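Copper homeostasis protein CutC (Streptococcus agalactiae, PDB 2BDQ) probably binds copper ions and is thought to take part in copper homeostasis in the cytoplasm. Local coordinates at residues 5-10 / 29-34; 24-29 / 58-63; 38-43 / 85-90; 92-97 / 120-125. All blocks are in the same frame, centred on the assembly; numbering follows the deposited sequence.

All four contacts belong to one TIM barrel. Interactions 1, 2 and 4 involve its strands, while interaction 3 joins two of the helices outside them. Strand 24-28 of interaction 2 runs beside strand 3-9 of interaction 1, with Phe-6 O 2.8 Å from Glu-26 N. Strand 56-60, on the other side of strand 24-28, in turn pairs with strand 92-95 of interaction 4, with Val-59 N 2.8 Å from Ala-92 O. Interaction 3 reaches this wall where Ser-90 OG lies 3.1 Å from Val-59 CG2. Inside the barrel, Glu-26 OE1 comes within 3.3 Å of Cys-7 SG. Interactions 1 and 4 do not touch, and their centres are about 14 Å apart.

Interaction 1. Residues 5-10 / 29-34; sequences EFCAEN and DNLAVG
At the end of the first strand of the TIM barrel, strand 3-9 is met by the loop that follows the second strand, which here makes a short 3-10 turn over residues 31-33. Leu-31 and Glu-9 carry most of the contact, and their side chains slide past each other in opposite directions. Leu-31 CD1 rests 3.7 Å from Glu-9 CB, while its other branch, CD2, reaches 3.8 Å from Cys-7 SG.

Glu-9 is fully stretched, with CG anti to the backbone N (chi1 176°) and no bend at chi2. That reach puts Glu-9 OE1 at the start of the turn, where Leu-31 N donates to it at 2.9 Å in a nearly straight bond, arriving from above the carboxylate plane. A water donates a second hydrogen bond to OE1 and itself accepts from Ala-32 N, so one oxygen grips two successive amides, one directly and one through water.

Asp-29 crosses Glu-9 obliquely, the two carboxylate planes 81° apart, and its OD1 sits 3.3 Å from Glu-9 CG. The like charges are eased, probably, by Asn-30 ND2 of the second subunit, which bonds to Asp-29 OD1 and weakly to Glu-9 OE2; Thr-36 of that subunit holds Asp-29 OD2. Between the two carboxylates, Glu-9 OE2 and Asp-29 OD1 remain 3.9 Å apart.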
loop_
_atom_site.group_PDB
_atom_site.type_symbol
_atom_site.label_atom_id
_atom_site.label_comp_id
_atom_site.label_asym_id
_atom_site.label_seq_id
_atom_site.Cartn_x
_atom_site.Cartn_y
_atom_site.Cartn_z
ATOM N N GLU A 5 5.928 -7.373 -18.990
ATOM C CA GLU A 5 5.176 -7.286 -17.739
ATOM C C GLU A 5 5.107 -5.850 -17.233
ATOM O O GLU A 5 6.129 -5.194 -17.025
ATOM C CB GLU A 5 5.836 -8.164 -16.673
ATOM C CG GLU A 5 5.242 -8.028 -15.276
ATOM C CD GLU A 5 5.898 -8.965 -14.266
ATOM O OE1 GLU A 5 5.786 -10.201 -14.445
ATOM O OE2 GLU A 5 6.528 -8.468 -13.297
ATOM N N PHE A 6 3.895 -5.359 -17.030
ATOM C CA PHE A 6 3.718 -4.010 -16.533
ATOM C C PHE A 6 3.619 -3.976 -15.002
ATOM O O PHE A 6 2.847 -4.726 -14.403
ATOM C CB PHE A 6 2.471 -3.398 -17.163
ATOM C CG PHE A 6 2.124 -2.054 -16.615
ATOM C CD1 PHE A 6 0.962 -1.873 -15.873
ATOM C CD2 PHE A 6 2.962 -0.969 -16.825
ATOM C CE1 PHE A 6 0.642 -0.621 -15.343
ATOM C CE2 PHE A 6 2.652 0.286 -16.301
ATOM C CZ PHE A 6 1.489 0.460 -15.562
ATOM N N CYS A 7 4.418 -3.107 -14.386
ATOM C CA CYS A 7 4.449 -2.941 -12.935
ATOM C C CYS A 7 3.464 -1.825 -12.577
ATOM O O CYS A 7 3.692 -0.658 -12.896
ATOM C CB CYS A 7 5.869 -2.565 -12.487
ATOM S SG CYS A 7 6.104 -2.376 -10.686
ATOM N N ALA A 8 2.374 -2.188 -11.910
ATOM C CA ALA A 8 1.341 -1.231 -11.549
ATOM C C ALA A 8 1.206 -0.975 -10.058
ATOM O O ALA A 8 1.634 -1.774 -9.233
ATOM C CB ALA A 8 -0.014 -1.713 -12.103
ATOM N N GLU A 9 0.622 0.165 -9.725
ATOM C CA GLU A 9 0.348 0.504 -8.339
ATOM C C GLU A 9 -1.164 0.643 -8.371
ATOM O O GLU A 9 -1.690 1.604 -8.948
ATOM C CB GLU A 9 0.995 1.831 -7.932
ATOM C CG GLU A 9 0.640 2.243 -6.505
ATOM C CD GLU A 9 1.294 3.537 -6.071
ATOM O OE1 GLU A 9 2.543 3.583 -6.014
ATOM O OE2 GLU A 9 0.561 4.510 -5.782
ATOM N N ASN A 10 -1.857 -0.339 -7.795
ATOM C CA ASN A 10 -3.316 -0.339 -7.778
ATOM C C ASN A 10 -3.829 -0.445 -9.212
ATOM O O ASN A 10 -3.075 -0.840 -10.100
ATOM C CB ASN A 10 -3.804 0.922 -7.084
ATOM C CG ASN A 10 -3.275 1.020 -5.665
ATOM O OD1 ASN A 10 -3.066 2.112 -5.139
ATOM N ND2 ASN A 10 -3.057 -0.136 -5.035
ATOM N N ASP A 29 1.322 -2.054 -4.406
ATOM C CA ASP A 29 0.990 -0.691 -4.045
ATOM C C ASP A 29 2.303 -0.087 -3.566
ATOM O O ASP A 29 3.344 -0.749 -3.607
ATOM C CB ASP A 29 -0.071 -0.681 -2.934
ATOM C CG ASP A 29 -0.544 0.720 -2.582
ATOM O OD1 ASP A 29 -0.532 1.607 -3.458
ATOM O OD2 ASP A 29 -0.948 0.942 -1.429
ATOM N N ASN A 30 2.266 1.176 -3.155
ATOM C CA ASN A 30 3.445 1.840 -2.627
ATOM C C ASN A 30 4.702 1.631 -3.484
ATOM O O ASN A 30 5.707 1.120 -2.987
ATOM C CB ASN A 30 3.709 1.298 -1.216
ATOM C CG ASN A 30 4.529 2.244 -0.359
ATOM O OD1 ASN A 30 5.238 3.109 -0.866
ATOM N ND2 ASN A 30 4.444 2.066 0.954
ATOM N N LEU A 31 4.667 2.020 -4.756
ATOM C CA LEU A 31 5.857 1.850 -5.586
ATOM C C LEU A 31 7.001 2.759 -5.149
ATOM O O LEU A 31 8.158 2.537 -5.515
ATOM C CB LEU A 31 5.526 2.092 -7.058
ATOM C CG LEU A 31 4.687 0.967 -7.678
ATOM C CD1 LEU A 31 4.449 1.245 -9.158
ATOM C CD2 LEU A 31 5.406 -0.356 -7.500
ATOM N N ALA A 32 6.685 3.779 -4.356
ATOM C CA ALA A 32 7.712 4.690 -3.876
ATOM C C ALA A 32 8.731 3.949 -3.016
ATOM O O ALA A 32 9.887 4.362 -2.917
ATOM C CB ALA A 32 7.080 5.816 -3.071
ATOM N N VAL A 33 8.311 2.851 -2.396
ATOM C CA VAL A 33 9.217 2.098 -1.541
ATOM C C VAL A 33 9.638 0.795 -2.232
ATOM O O VAL A 33 10.282 -0.072 -1.636
ATOM C CB VAL A 33 8.550 1.825 -0.159
ATOM C CG1 VAL A 33 7.522 0.706 -0.263
ATOM C CG2 VAL A 33 9.607 1.501 0.863
ATOM N N GLY A 34 9.282 0.676 -3.508
ATOM C CA GLY A 34 9.638 -0.504 -4.272
ATOM C C GLY A 34 8.491 -1.476 -4.472
ATOM O O GLY A 34 8.639 -2.489 -5.157
HETATM O O HOH W 1 4.025 5.098 -3.896
#

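Interaction 2. Residues 24-29 / 58-63; sequences RVELCD and AVMIRP
Cys-28 holds SG in the crowded position between the backbone N and the carbonyl carbon (chi1 38°), and Met-60, present as selenomethionine, has chi1 of -112°, away from any staggered position, with further bends at chi2 and chi3. Together these torsions lay Met-60 CG beside CB and SG of Cys-28. Glu-26, by contrast, is extended, with CG anti to the backbone N (chi1 -178°).

The frame is a beta-alpha-beta unit of the TIM barrel, in which helix 40-52 connects parallel strands 24-28 and 56-60. Three backbone hydrogen bonds lace the strands together. Ala-58 N gives to Val-25 O at 2.9 Å, nearly along the C=O axis; Leu-27 N gives to Ala-58 O at 2.8 Å, from above the carbonyl plane; and Met-60 N gives to Leu-27 O at 2.9 Å, again almost in line with the carbonyl. The CA of Glu-26 adds a CA-H...O contact of 3.3 Å to Ala-58 O.

Side chains alternate between the two faces. Leu-27 and Val-59 turn to the outer layer, where helix 40-52 covers them through Val-42, Ala-46 and Ile-43. Glu-26 and Ala-58 face the barrel interior, where the glutamate also lies against Glu-5 and Cys-7. Its carboxylate carbon CD comes 4.1 Å from Met-60 CG as the two chains cross obliquely. Packing is tightest at the end of strand 24-28, where the backbones bring Cys-28 CB and Met-60 CB to 3.3 Å, closer than usual van der Waals contact.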
loop_
_atom_site.group_PDB
_atom_site.type_symbol
_atom_site.label_atom_id
_atom_site.label_comp_id
_atom_site.label_asym_id
_atom_site.label_seq_id
_atom_site.Cartn_x
_atom_site.Cartn_y
_atom_site.Cartn_z
ATOM N N ARG A 24 1.232 -9.637 -18.870
ATOM C CA ARG A 24 1.126 -9.807 -17.432
ATOM C C ARG A 24 1.392 -8.504 -16.700
ATOM O O ARG A 24 2.074 -7.612 -17.207
ATOM C CB ARG A 24 2.131 -10.869 -16.993
ATOM C CG ARG A 24 1.939 -11.444 -15.619
ATOM C CD ARG A 24 2.844 -12.659 -15.461
ATOM N NE ARG A 24 4.247 -12.284 -15.551
ATOM C CZ ARG A 24 5.166 -12.932 -16.265
ATOM N NH1 ARG A 24 4.846 -14.008 -16.972
ATOM N NH2 ARG A 24 6.419 -12.494 -16.272
ATOM N N VAL A 25 0.843 -8.398 -15.500
ATOM C CA VAL A 25 1.040 -7.209 -14.697
ATOM C C VAL A 25 1.437 -7.624 -13.293
ATOM O O VAL A 25 0.948 -8.628 -12.770
ATOM C CB VAL A 25 -0.246 -6.326 -14.686
ATOM C CG1 VAL A 25 -1.459 -7.201 -14.776
ATOM C CG2 VAL A 25 -0.306 -5.479 -13.427
ATOM N N GLU A 26 2.369 -6.878 -12.708
ATOM C CA GLU A 26 2.794 -7.151 -11.349
ATOM C C GLU A 26 1.960 -6.184 -10.525
ATOM O O GLU A 26 2.133 -4.970 -10.622
ATOM C CB GLU A 26 4.281 -6.853 -11.137
ATOM C CG GLU A 26 4.748 -7.197 -9.719
ATOM C CD GLU A 26 6.146 -6.698 -9.398
ATOM O OE1 GLU A 26 6.378 -5.470 -9.467
ATOM O OE2 GLU A 26 7.017 -7.535 -9.065
ATOM N N LEU A 27 1.046 -6.728 -9.730
ATOM C CA LEU A 27 0.162 -5.913 -8.913
ATOM C C LEU A 27 0.726 -5.638 -7.516
ATOM O O LEU A 27 1.024 -6.555 -6.758
ATOM C CB LEU A 27 -1.206 -6.606 -8.783
ATOM C CG LEU A 27 -2.483 -5.792 -8.525
ATOM C CD1 LEU A 27 -3.525 -6.651 -7.824
ATOM C CD2 LEU A 27 -2.162 -4.596 -7.661
ATOM N N CYS A 28 0.881 -4.364 -7.185
ATOM C CA CYS A 28 1.351 -3.985 -5.865
ATOM C C CYS A 28 0.920 -2.560 -5.561
ATOM O O CYS A 28 0.192 -1.941 -6.341
ATOM C CB CYS A 28 2.878 -4.137 -5.743
ATOM S SG CYS A 28 3.880 -3.683 -7.180
ATOM N N ASP A 29 1.322 -2.054 -4.406
ATOM C CA ASP A 29 0.990 -0.691 -4.045
ATOM C C ASP A 29 2.303 -0.087 -3.566
ATOM O O ASP A 29 3.344 -0.749 -3.607
ATOM C CB ASP A 29 -0.071 -0.681 -2.934
ATOM C CG ASP A 29 -0.544 0.720 -2.582
ATOM O OD1 ASP A 29 -0.532 1.607 -3.458
ATOM O OD2 ASP A 29 -0.948 0.942 -1.429
ATOM N N ALA A 58 0.460 -11.049 -11.313
ATOM C CA ALA A 58 1.423 -11.531 -10.325
ATOM C C ALA A 58 1.307 -10.582 -9.131
ATOM O O ALA A 58 1.596 -9.391 -9.249
ATOM C CB ALA A 58 2.839 -11.493 -10.899
ATOM N N VAL A 59 0.874 -11.099 -7.986
ATOM C CA VAL A 59 0.696 -10.268 -6.799
ATOM C C VAL A 59 1.925 -10.157 -5.906
ATOM O O VAL A 59 2.537 -11.161 -5.530
ATOM C CB VAL A 59 -0.500 -10.773 -5.948
ATOM C CG1 VAL A 59 -0.656 -9.925 -4.692
ATOM C CG2 VAL A 59 -1.770 -10.720 -6.779
HETATM N N MSE A 60 2.274 -8.920 -5.565
HETATM C CA MSE A 60 3.416 -8.648 -4.701
HETATM C C MSE A 60 3.138 -9.043 -3.257
HETATM O O MSE A 60 2.112 -8.677 -2.679
HETATM C CB MSE A 60 3.782 -7.157 -4.746
HETATM C CG MSE A 60 5.110 -6.863 -5.420
HETATM SE SE MSE A 60 6.594 -7.422 -4.301
HETATM C CE MSE A 60 7.801 -5.950 -4.642
ATOM N N ILE A 61 4.060 -9.804 -2.684
ATOM C CA ILE A 61 3.949 -10.234 -1.301
ATOM C C ILE A 61 5.150 -9.636 -0.569
ATOM O O ILE A 61 6.235 -10.224 -0.543
ATOM C CB ILE A 61 4.002 -11.775 -1.162
ATOM C CG1 ILE A 61 2.909 -12.426 -2.014
ATOM C CG2 ILE A 61 3.868 -12.162 0.308
ATOM C CD1 ILE A 61 1.491 -12.118 -1.559
ATOM N N ARG A 62 4.949 -8.454 0.006
ATOM C CA ARG A 62 5.985 -7.745 0.750
ATOM C C ARG A 62 5.250 -6.910 1.798
ATOM O O ARG A 62 4.512 -5.992 1.457
ATOM C CB ARG A 62 6.780 -6.856 -0.203
ATOM C CG ARG A 62 8.020 -6.218 0.394
ATOM C CD ARG A 62 8.765 -5.477 -0.702
ATOM N NE ARG A 62 9.952 -4.781 -0.225
ATOM C CZ ARG A 62 10.454 -3.697 -0.804
ATOM N NH1 ARG A 62 9.866 -3.189 -1.879
ATOM N NH2 ARG A 62 11.536 -3.116 -0.306
ATOM N N PRO A 63 5.454 -7.222 3.090
ATOM C CA PRO A 63 4.842 -6.569 4.256
ATOM C C PRO A 63 5.214 -5.108 4.503
ATOM O O PRO A 63 4.568 -4.430 5.300
ATOM C CB PRO A 63 5.275 -7.470 5.404
ATOM C CG PRO A 63 6.672 -7.801 4.995
ATOM C CD PRO A 63 6.521 -8.139 3.524
#

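Interaction 3. Residues 38-43 / 85-90; sequences PSYGVI and AVELES
On the outside of the TIM barrel, the first turn of helix 40-52 packs against the end of helix 72-87. Leu-88, the first residue to leave that helix, has the largest buried surface in the contact. Its CG lies anti to the carbonyl carbon and beside the backbone N, which sends both methyl branches toward the other helix. Tyr-40 swings out with CG anti to its backbone N (chi1 -175°), bringing its ring across the leucine. Leu-88 CD1 sits over one face of the ring, 3.8 Å from the centroid of Tyr-40 in a CH-pi contact, and the second branch, CD2, lies 3.6 Å from Tyr-40 OH. About one turn on in the same helix as the tyrosine, Ile-43 crosses the leucine at about a right angle; its CG2, anti to the backbone N, touches Leu-88 CD1 at 3.5 Å.

Both helix ends are well defined. Ser-39 OG caps the first turn by accepting from Val-42 N, and is also bonded to Asp-81 of the second subunit. At the other end, Glu-89 with its positive phi is the C-prime residue of a Schellman motif, closed by Ser-90 N to Ala-85 O and Glu-89 N to Val-86 O.

A polar pair closes the exposed edge of the contact. Glu-87 holds CG in the crowded position between backbone N and carbonyl carbon (chi1 78°) and then runs straight to the tyrosine, its OE2 paired with Arg-84 in a salt bridge. The carboxylate stands nearly upright to the ring, 84° between the planes, and at the ring's edge Tyr-40 OH donates to Glu-87 OE1 at 3.0 Å.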
loop_
_atom_site.group_PDB
_atom_site.type_symbol
_atom_site.label_atom_id
_atom_site.label_comp_id
_atom_site.label_asym_id
_atom_site.label_seq_id
_atom_site.Cartn_x
_atom_site.Cartn_y
_atom_site.Cartn_z
ATOM N N PRO A 38 -0.765 -5.054 -2.130
ATOM C CA PRO A 38 -1.922 -4.161 -2.276
ATOM C C PRO A 38 -3.077 -4.605 -1.372
ATOM O O PRO A 38 -3.057 -5.709 -0.827
ATOM C CB PRO A 38 -2.262 -4.275 -3.765
ATOM C CG PRO A 38 -1.866 -5.686 -4.087
ATOM C CD PRO A 38 -0.555 -5.853 -3.354
ATOM N N SER A 39 -4.078 -3.745 -1.209
ATOM C CA SER A 39 -5.219 -4.068 -0.362
ATOM C C SER A 39 -6.010 -5.249 -0.932
ATOM O O SER A 39 -5.861 -5.608 -2.108
ATOM C CB SER A 39 -6.140 -2.854 -0.225
ATOM O OG SER A 39 -6.882 -2.634 -1.422
ATOM N N TYR A 40 -6.848 -5.856 -0.096
ATOM C CA TYR A 40 -7.660 -6.992 -0.522
ATOM C C TYR A 40 -8.573 -6.581 -1.674
ATOM O O TYR A 40 -8.696 -7.293 -2.664
ATOM C CB TYR A 40 -8.509 -7.499 0.646
ATOM C CG TYR A 40 -9.303 -8.759 0.358
ATOM C CD1 TYR A 40 -8.791 -10.015 0.670
ATOM C CD2 TYR A 40 -10.588 -8.687 -0.171
ATOM C CE1 TYR A 40 -9.549 -11.179 0.471
ATOM C CE2 TYR A 40 -11.356 -9.831 -0.375
ATOM C CZ TYR A 40 -10.834 -11.071 -0.047
ATOM O OH TYR A 40 -11.595 -12.196 -0.218
ATOM N N GLY A 41 -9.213 -5.428 -1.536
ATOM C CA GLY A 41 -10.104 -4.954 -2.578
ATOM C C GLY A 41 -9.407 -4.785 -3.917
ATOM O O GLY A 41 -9.967 -5.125 -4.960
ATOM N N VAL A 42 -8.191 -4.247 -3.897
ATOM C CA VAL A 42 -7.436 -4.047 -5.124
ATOM C C VAL A 42 -7.102 -5.384 -5.786
ATOM O O VAL A 42 -7.217 -5.519 -6.999
ATOM C CB VAL A 42 -6.127 -3.259 -4.850
ATOM C CG1 VAL A 42 -5.159 -3.418 -6.020
ATOM C CG2 VAL A 42 -6.443 -1.786 -4.660
ATOM N N ILE A 43 -6.695 -6.369 -4.993
ATOM C CA ILE A 43 -6.346 -7.684 -5.540
ATOM C C ILE A 43 -7.561 -8.357 -6.196
ATOM O O ILE A 43 -7.488 -8.843 -7.331
ATOM C CB ILE A 43 -5.777 -8.615 -4.431
ATOM C CG1 ILE A 43 -4.456 -8.041 -3.898
ATOM C CG2 ILE A 43 -5.527 -10.014 -4.988
ATOM C CD1 ILE A 43 -3.885 -8.808 -2.706
ATOM N N ALA A 85 -4.329 -13.915 -1.555
ATOM C CA ALA A 85 -3.971 -13.797 -2.966
ATOM C C ALA A 85 -4.401 -15.028 -3.755
ATOM O O ALA A 85 -4.909 -14.907 -4.873
ATOM C CB ALA A 85 -2.472 -13.578 -3.121
ATOM N N VAL A 86 -4.201 -16.213 -3.187
ATOM C CA VAL A 86 -4.597 -17.429 -3.884
ATOM C C VAL A 86 -6.115 -17.594 -3.938
ATOM O O VAL A 86 -6.661 -17.965 -4.974
ATOM C CB VAL A 86 -3.958 -18.686 -3.242
ATOM C CG1 VAL A 86 -4.194 -18.687 -1.754
ATOM C CG2 VAL A 86 -4.542 -19.947 -3.860
ATOM N N GLU A 87 -6.811 -17.306 -2.844
ATOM C CA GLU A 87 -8.263 -17.460 -2.854
ATOM C C GLU A 87 -8.900 -16.463 -3.822
ATOM O O GLU A 87 -10.021 -16.664 -4.262
ATOM C CB GLU A 87 -8.857 -17.283 -1.447
ATOM C CG GLU A 87 -8.974 -15.841 -0.981
ATOM C CD GLU A 87 -9.700 -15.698 0.354
ATOM O OE1 GLU A 87 -10.047 -14.554 0.721
ATOM O OE2 GLU A 87 -9.919 -16.720 1.040
ATOM N N LEU A 88 -8.175 -15.397 -4.150
ATOM C CA LEU A 88 -8.663 -14.382 -5.079
ATOM C C LEU A 88 -8.243 -14.679 -6.521
ATOM O O LEU A 88 -8.333 -13.817 -7.398
ATOM C CB LEU A 88 -8.164 -12.994 -4.656
ATOM C CG LEU A 88 -8.823 -12.460 -3.375
ATOM C CD1 LEU A 88 -8.196 -11.141 -2.952
ATOM C CD2 LEU A 88 -10.318 -12.282 -3.624
ATOM N N GLU A 89 -7.761 -15.903 -6.738
ATOM C CA GLU A 89 -7.353 -16.391 -8.050
ATOM C C GLU A 89 -6.170 -15.691 -8.713
ATOM O O GLU A 89 -6.142 -15.540 -9.936
ATOM C CB GLU A 89 -8.553 -16.366 -9.003
ATOM C CG GLU A 89 -9.740 -17.207 -8.542
ATOM C CD GLU A 89 -10.961 -17.039 -9.433
ATOM O OE1 GLU A 89 -10.886 -17.404 -10.629
ATOM O OE2 GLU A 89 -11.997 -16.533 -8.941
ATOM N N SER A 90 -5.191 -15.266 -7.918
ATOM C CA SER A 90 -4.015 -14.623 -8.487
ATOM C C SER A 90 -3.247 -15.680 -9.285
ATOM O O SER A 90 -3.273 -16.869 -8.951
ATOM C CB SER A 90 -3.132 -14.047 -7.380
ATOM O OG SER A 90 -3.832 -13.055 -6.645
#

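Interaction 4. Residues 92-97 / 120-125; sequences ALVLGI and PLVFHM
Backbone hydrogen bonds come first: four of them run in sequence between strands 92-95 and 121-123, which lie parallel with a crossing angle of -23°. Leu-93 N gives to Pro-120 O, Val-122 N to Leu-93 O at 2.9 Å, and Leu-95 N to Val-122 O at 3.0 Å, all nearly along the C=O axes. The last, His-124 N to Leu-95 O, is longer at 3.2 Å, and its donor stands 41° above the carbonyl plane.

Apolar contacts alternate between the faces. Leu-93 and Leu-121 lie side by side on the helix-facing side, CB to CD2 at 3.8 Å, and helix 106-116 covers them through Thr-116. On the interior face Val-94 and Val-122 point the same way and are tight, with CG2 of Val-94 only 3.4 Å from CG1 of Val-122.

Ring contacts gather where the strands end. Gly-96 CA sits over a face of the Phe-123 ring, 4.0 Å from its centroid, a CH-pi contact. His-124 has CG in the crowded position between backbone N and carbonyl carbon (chi1 54°), which folds its ring over the Leu-95 carbonyl carbon.

Water forms the last group: one molecule is hydrogen-bonded to His-124 NE2 at 2.9 Å and donates to Gly-96 O, while ND1 binds Ala-126 N. Helix 106-116 connects the two parallel strands and covers their outer face, which makes this a beta-alpha-beta unit of a TIM barrel.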
loop_
_atom_site.group_PDB
_atom_site.type_symbol
_atom_site.label_atom_id
_atom_site.label_comp_id
_atom_site.label_asym_id
_atom_site.label_seq_id
_atom_site.Cartn_x
_atom_site.Cartn_y
_atom_site.Cartn_z
ATOM N N ALA A 92 0.166 -15.493 -9.964
ATOM C CA ALA A 92 1.518 -15.668 -9.460
ATOM C C ALA A 92 1.760 -14.837 -8.208
ATOM O O ALA A 92 1.060 -13.860 -7.955
ATOM C CB ALA A 92 2.525 -15.291 -10.543
ATOM N N LEU A 93 2.761 -15.235 -7.430
ATOM C CA LEU A 93 3.118 -14.530 -6.211
ATOM C C LEU A 93 4.565 -14.058 -6.333
ATOM O O LEU A 93 5.432 -14.810 -6.778
ATOM C CB LEU A 93 2.950 -15.463 -5.010
ATOM C CG LEU A 93 1.595 -16.181 -4.926
ATOM C CD1 LEU A 93 1.610 -17.155 -3.752
ATOM C CD2 LEU A 93 0.464 -15.169 -4.772
ATOM N N VAL A 94 4.814 -12.809 -5.943
ATOM C CA VAL A 94 6.144 -12.212 -6.020
ATOM C C VAL A 94 6.647 -11.921 -4.607
ATOM O O VAL A 94 6.048 -11.125 -3.879
ATOM C CB VAL A 94 6.096 -10.888 -6.814
ATOM C CG1 VAL A 94 7.499 -10.399 -7.109
ATOM C CG2 VAL A 94 5.297 -11.079 -8.095
ATOM N N LEU A 95 7.742 -12.565 -4.213
ATOM C CA LEU A 95 8.287 -12.352 -2.877
ATOM C C LEU A 95 9.807 -12.478 -2.870
ATOM O O LEU A 95 10.419 -12.848 -3.872
ATOM C CB LEU A 95 7.689 -13.362 -1.895
ATOM C CG LEU A 95 8.083 -14.835 -2.045
ATOM C CD1 LEU A 95 7.757 -15.587 -0.765
ATOM C CD2 LEU A 95 7.357 -15.450 -3.218
ATOM N N GLY A 96 10.417 -12.172 -1.730
ATOM C CA GLY A 96 11.861 -12.275 -1.631
ATOM C C GLY A 96 12.288 -12.128 -0.193
ATOM O O GLY A 96 12.019 -11.105 0.438
ATOM N N ILE A 97 12.948 -13.152 0.333
ATOM C CA ILE A 97 13.402 -13.127 1.713
ATOM C C ILE A 97 14.900 -13.420 1.777
ATOM O O ILE A 97 15.374 -14.400 1.205
ATOM C CB ILE A 97 12.667 -14.183 2.561
ATOM C CG1 ILE A 97 11.178 -14.198 2.215
ATOM C CG2 ILE A 97 12.840 -13.874 4.043
ATOM C CD1 ILE A 97 10.408 -15.337 2.886
ATOM N N PRO A 120 2.446 -20.356 -9.106
ATOM C CA PRO A 120 3.761 -19.990 -9.643
ATOM C C PRO A 120 4.408 -18.962 -8.722
ATOM O O PRO A 120 3.739 -18.033 -8.261
ATOM C CB PRO A 120 3.424 -19.394 -11.003
ATOM C CG PRO A 120 2.207 -20.161 -11.413
ATOM C CD PRO A 120 1.400 -20.211 -10.134
ATOM N N LEU A 121 5.701 -19.125 -8.463
ATOM C CA LEU A 121 6.421 -18.220 -7.580
ATOM C C LEU A 121 7.564 -17.482 -8.258
ATOM O O LEU A 121 8.313 -18.061 -9.044
ATOM C CB LEU A 121 6.978 -18.990 -6.382
ATOM C CG LEU A 121 5.967 -19.646 -5.444
ATOM C CD1 LEU A 121 6.707 -20.529 -4.447
ATOM C CD2 LEU A 121 5.166 -18.574 -4.718
ATOM N N VAL A 122 7.686 -16.193 -7.952
ATOM C CA VAL A 122 8.756 -15.377 -8.500
ATOM C C VAL A 122 9.499 -14.653 -7.382
ATOM O O VAL A 122 8.884 -14.135 -6.449
ATOM C CB VAL A 122 8.218 -14.368 -9.568
ATOM C CG1 VAL A 122 6.847 -13.893 -9.204
ATOM C CG2 VAL A 122 9.179 -13.195 -9.718
ATOM N N PHE A 123 10.830 -14.673 -7.473
ATOM C CA PHE A 123 11.729 -14.024 -6.513
ATOM C C PHE A 123 12.056 -12.661 -7.144
ATOM O O PHE A 123 12.494 -12.595 -8.300
ATOM C CB PHE A 123 12.996 -14.887 -6.341
ATOM C CG PHE A 123 13.762 -14.618 -5.065
ATOM C CD1 PHE A 123 14.667 -13.564 -4.976
ATOM C CD2 PHE A 123 13.539 -15.390 -3.941
ATOM C CE1 PHE A 123 15.329 -13.286 -3.775
ATOM C CE2 PHE A 123 14.197 -15.120 -2.738
ATOM C CZ PHE A 123 15.091 -14.064 -2.657
ATOM N N HIS A 124 11.836 -11.579 -6.404
ATOM C CA HIS A 124 12.068 -10.246 -6.960
ATOM C C HIS A 124 13.471 -9.646 -6.836
ATOM O O HIS A 124 14.437 -10.343 -6.531
ATOM C CB HIS A 124 11.031 -9.269 -6.398
ATOM C CG HIS A 124 10.964 -9.245 -4.904
ATOM N ND1 HIS A 124 12.083 -9.084 -4.110
ATOM C CD2 HIS A 124 9.913 -9.320 -4.054
ATOM C CE1 HIS A 124 11.720 -9.059 -2.842
ATOM N NE2 HIS A 124 10.406 -9.199 -2.779
HETATM N N MSE A 125 13.550 -8.342 -7.091
HETATM C CA MSE A 125 14.784 -7.550 -7.067
HETATM C C MSE A 125 15.700 -7.816 -5.859
HETATM O O MSE A 125 16.870 -7.436 -5.865
HETATM C CB MSE A 125 14.425 -6.055 -7.132
HETATM C CG MSE A 125 15.199 -5.207 -8.160
HETATM SE SE MSE A 125 14.489 -5.188 -10.003
HETATM C CE MSE A 125 13.027 -3.927 -9.773
HETATM O O HOH W 2 9.117 -9.844 -0.226
#